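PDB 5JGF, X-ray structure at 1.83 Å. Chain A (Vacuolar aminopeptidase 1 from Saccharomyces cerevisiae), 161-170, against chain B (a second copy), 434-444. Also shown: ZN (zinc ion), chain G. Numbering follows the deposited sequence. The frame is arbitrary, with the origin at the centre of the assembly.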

# COMPACT_ATOMS: atom_id res chain seq x y z
N CYS A 161 22.62 38.16 6.14
CA CYS A 161 21.91 37.22 5.30
C CYS A 161 20.60 36.75 5.90
O CYS A 161 20.26 37.08 7.04
CB CYS A 161 22.80 36.02 4.97
SG CYS A 161 23.23 35.04 6.39
N ARG A 162 19.87 35.96 5.12
CA ARG A 162 18.57 35.46 5.52
C ARG A 162 18.26 34.27 4.61
O ARG A 162 18.60 34.29 3.43
CB ARG A 162 17.54 36.58 5.34
CG ARG A 162 16.07 36.22 5.52
CD ARG A 162 15.21 37.48 5.40
NE ARG A 162 13.77 37.21 5.43
CZ ARG A 162 13.10 36.63 4.44
NH1 ARG A 162 13.73 36.26 3.34
NH2 ARG A 162 11.80 36.42 4.55
N ILE A 163 17.65 33.23 5.17
CA ILE A 163 17.28 32.03 4.41
C ILE A 163 15.80 32.23 4.10
O ILE A 163 14.95 32.05 4.96
CB ILE A 163 17.50 30.76 5.25
CG1 ILE A 163 18.92 30.76 5.83
CG2 ILE A 163 17.29 29.52 4.38
CD1 ILE A 163 19.19 29.65 6.84
N PRO A 164 15.48 32.60 2.85
CA PRO A 164 14.11 32.86 2.40
C PRO A 164 13.17 31.69 2.18
O PRO A 164 13.44 30.81 1.36
CB PRO A 164 14.33 33.66 1.12
CG PRO A 164 15.49 32.94 0.52
CD PRO A 164 16.43 32.72 1.72
N SER A 165 12.05 31.70 2.89
CA SER A 165 11.04 30.66 2.73
C SER A 165 10.41 30.93 1.37
O SER A 165 10.41 32.07 0.90
CB SER A 165 9.97 30.79 3.81
OG SER A 165 9.26 32.02 3.67
N LEU A 166 9.89 29.89 0.73
CA LEU A 166 9.23 30.04 -0.56
C LEU A 166 7.77 30.37 -0.27
O LEU A 166 7.16 29.77 0.61
CB LEU A 166 9.31 28.75 -1.38
CG LEU A 166 8.58 28.79 -2.73
CD1 LEU A 166 9.26 29.81 -3.64
CD2 LEU A 166 8.59 27.42 -3.38
N ALA A 167 7.20 31.33 -1.00
CA ALA A 167 5.80 31.69 -0.78
C ALA A 167 4.91 30.46 -0.95
O ALA A 167 5.12 29.64 -1.84
CB ALA A 167 5.37 32.78 -1.75
N PRO A 168 3.88 30.32 -0.10
CA PRO A 168 2.96 29.19 -0.16
C PRO A 168 2.14 29.14 -1.45
O PRO A 168 1.60 28.09 -1.81
CB PRO A 168 2.08 29.39 1.08
CG PRO A 168 2.07 30.88 1.25
CD PRO A 168 3.52 31.24 1.00
N HIS A 169 2.07 30.27 -2.14
CA HIS A 169 1.34 30.38 -3.40
C HIS A 169 1.79 29.33 -4.42
O HIS A 169 1.03 28.91 -5.29
CB HIS A 169 1.53 31.77 -4.00
CG HIS A 169 1.15 32.89 -3.08
ND1 HIS A 169 1.77 33.09 -1.87
CD2 HIS A 169 0.20 33.85 -3.19
CE1 HIS A 169 1.22 34.13 -1.27
NE2 HIS A 169 0.26 34.61 -2.05
N PHE A 170 3.05 28.92 -4.30
CA PHE A 170 3.62 27.95 -5.23
C PHE A 170 3.23 26.49 -4.99
O PHE A 170 3.57 25.62 -5.79
CB PHE A 170 5.14 28.12 -5.25
CG PHE A 170 5.58 29.41 -5.87
CD1 PHE A 170 5.63 29.55 -7.26
CD2 PHE A 170 5.91 30.51 -5.08
CE1 PHE A 170 5.99 30.76 -7.85
CE2 PHE A 170 6.27 31.73 -5.66
CZ PHE A 170 6.31 31.85 -7.05
N GLN B 434 8.46 40.81 -3.85
CA GLN B 434 9.05 40.50 -2.55
C GLN B 434 9.32 39.01 -2.42
O GLN B 434 8.73 38.18 -3.12
CB GLN B 434 8.10 40.92 -1.43
CG GLN B 434 6.82 40.09 -1.37
CD GLN B 434 6.04 40.30 -0.08
OE1 GLN B 434 5.20 41.20 0.02
NE2 GLN B 434 6.32 39.48 0.92
N LEU B 435 10.22 38.67 -1.50
CA LEU B 435 10.53 37.28 -1.21
C LEU B 435 9.65 36.87 -0.04
O LEU B 435 9.15 37.72 0.70
CB LEU B 435 11.99 37.12 -0.77
CG LEU B 435 13.13 37.20 -1.79
CD1 LEU B 435 14.46 37.31 -1.04
CD2 LEU B 435 13.11 35.96 -2.67
N SER B 436 9.45 35.57 0.11
CA SER B 436 8.69 35.02 1.23
C SER B 436 7.31 35.61 1.50
O SER B 436 6.97 35.87 2.65
CB SER B 436 9.54 35.14 2.50
OG SER B 436 10.88 34.74 2.25
N MET B 437 6.52 35.80 0.45
CA MET B 437 5.19 36.35 0.64
C MET B 437 4.41 35.46 1.62
O MET B 437 4.52 34.24 1.58
CB MET B 437 4.45 36.41 -0.71
CG MET B 437 3.24 37.33 -0.70
SD MET B 437 2.42 37.38 -2.30
CE MET B 437 3.73 38.09 -3.33
N HIS B 438 3.66 36.11 2.51
CA HIS B 438 2.85 35.45 3.53
C HIS B 438 3.61 34.88 4.71
O HIS B 438 3.03 34.20 5.56
CB HIS B 438 1.94 34.38 2.92
CG HIS B 438 0.80 34.94 2.14
ND1 HIS B 438 -0.28 34.19 1.73
CD2 HIS B 438 0.57 36.20 1.69
CE1 HIS B 438 -1.12 34.95 1.05
NE2 HIS B 438 -0.63 36.18 1.01
N SER B 439 4.91 35.13 4.77
CA SER B 439 5.69 34.69 5.92
C SER B 439 5.37 35.72 6.99
O SER B 439 4.76 36.75 6.69
CB SER B 439 7.19 34.74 5.63
OG SER B 439 7.94 34.60 6.83
N ILE B 440 5.78 35.47 8.23
CA ILE B 440 5.54 36.44 9.29
C ILE B 440 6.56 37.58 9.12
O ILE B 440 6.34 38.69 9.60
CB ILE B 440 5.65 35.80 10.69
CG1 ILE B 440 5.06 36.75 11.74
CG2 ILE B 440 7.11 35.47 11.01
CD1 ILE B 440 5.04 36.19 13.16
N ARG B 441 7.66 37.29 8.44
CA ARG B 441 8.69 38.31 8.18
C ARG B 441 9.26 38.10 6.78
O ARG B 441 9.99 37.14 6.52
CB ARG B 441 9.81 38.21 9.23
CG ARG B 441 10.77 39.42 9.23
CD ARG B 441 11.78 39.31 10.37
NE ARG B 441 12.75 40.40 10.41
CZ ARG B 441 12.50 41.63 10.86
NH1 ARG B 441 11.29 41.95 11.31
NH2 ARG B 441 13.47 42.54 10.88
N ALA B 442 8.92 39.01 5.88
CA ALA B 442 9.34 38.93 4.48
C ALA B 442 10.52 39.82 4.11
O ALA B 442 11.15 40.44 4.98
CB ALA B 442 8.15 39.24 3.58
N ALA B 443 10.81 39.90 2.82
CA ALA B 443 11.92 40.71 2.34
C ALA B 443 11.72 41.23 0.93
O ALA B 443 11.05 40.60 0.11
CB ALA B 443 13.22 39.90 2.40
N THR B 444 12.30 42.40 0.66
CA THR B 444 12.24 43.02 -0.66
C THR B 444 13.53 43.81 -0.81
O THR B 444 14.39 43.78 0.09
CB THR B 444 11.00 43.96 -0.80
OG1 THR B 444 10.88 44.40 -2.16
CG2 THR B 444 11.14 45.18 0.11
ZN ZN G . -1.39 37.98 0.17
O HOH W 1 10.51 33.46 -1.47
O HOH W 2 6.54 32.27 3.01
O HOH W 3 -2.43 38.99 -1.26

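The strongest polar feature of this contact is a single guanidinium nitrogen used twice. Arg162(A) reaches across with chi1, chi2 and chi3 all t, an extended chain that carries its head group to the far stretch. There NH2 donates to the backbone O of Arg441(B) at 2.8 Å and to OG of Ser436(B) at 3.0 Å, with N-H...acceptor angles of 161° and 160°. Both acceptors lie near the guanidinium plane, where its N-H bonds point, so the two bonds can be nearly straight at once. The flat face is left for packing: Ala442(B) C and Ala443(B) CB lie over one side, and NH1 of Arg162(A) is 3.8 Å from CB of Ala443(B). The rule is a familiar one for buried arginine, with acceptors at the edge and small, carbon-rich groups over the face. Within these two stretches the charge meets a carbonyl and a hydroxyl rather than a carboxylate.

Ser436(B) is the second centre. Besides accepting from Arg162(A), its OG stands 3.0 Å from the backbone O of Ser165(A), close enough for the hydroxyl to donate there, although its one proton has another acceptor within reach. The same carbonyl takes a CA-H...O contact, Ser436(B) CA to Ser165(A) O at 3.4 Å, and a bond from water 1, whose oxygen is 2.7 Å from Ser165(A) O. That water accepts from the backbone N of Ser436(B) at 2.8 Å, so it joins the two main chains where they are too far apart to bond directly. Water 2 makes a similar link further along, donating to OG of Ser165(A) at 2.8 Å and to O of Met437(B) at 3.2 Å.

The chain B residues in these contacts include a turn: Ser436(B) to Ser439(B) form a type II beta turn, with a backbone hydrogen bond from Ser439(B) N to Ser436(B) O at 3.0 Å. Just beyond it, the backbone N of Arg441(B) donates to OG of Ser439(B) at 3.1 Å.

Beyond these polar contacts, apolar side chains meet at packing distance. CB of Pro164(A) meets CD1 of Leu435(B) at 4.2 Å, and CB of Ala167(A) lies 3.9 Å from CB of Met437(B). Proline in chain A also brings carbon against a carbonyl: CD of Pro168(A) is 3.2 Å from O of Met437(B), while its CG is 3.9 Å from CB of His438(B).

At the outer end, His169(A) engages two neighbours. Its edge points toward the face of His438(B), with ring centroids 4.3 Å apart and planes at 56°; the closest atoms are CE1 of His169(A) and ND1 of His438(B), at 3.4 Å. SD of Met437(B) approaches the same His169(A) ring obliquely, 3.5 Å from NE2. The His438(B) ring is itself held by metal, its NE2 binding the zinc ion at 2.1 Å, so a ligand of the zinc also offers a packing face to the neighbouring subunit.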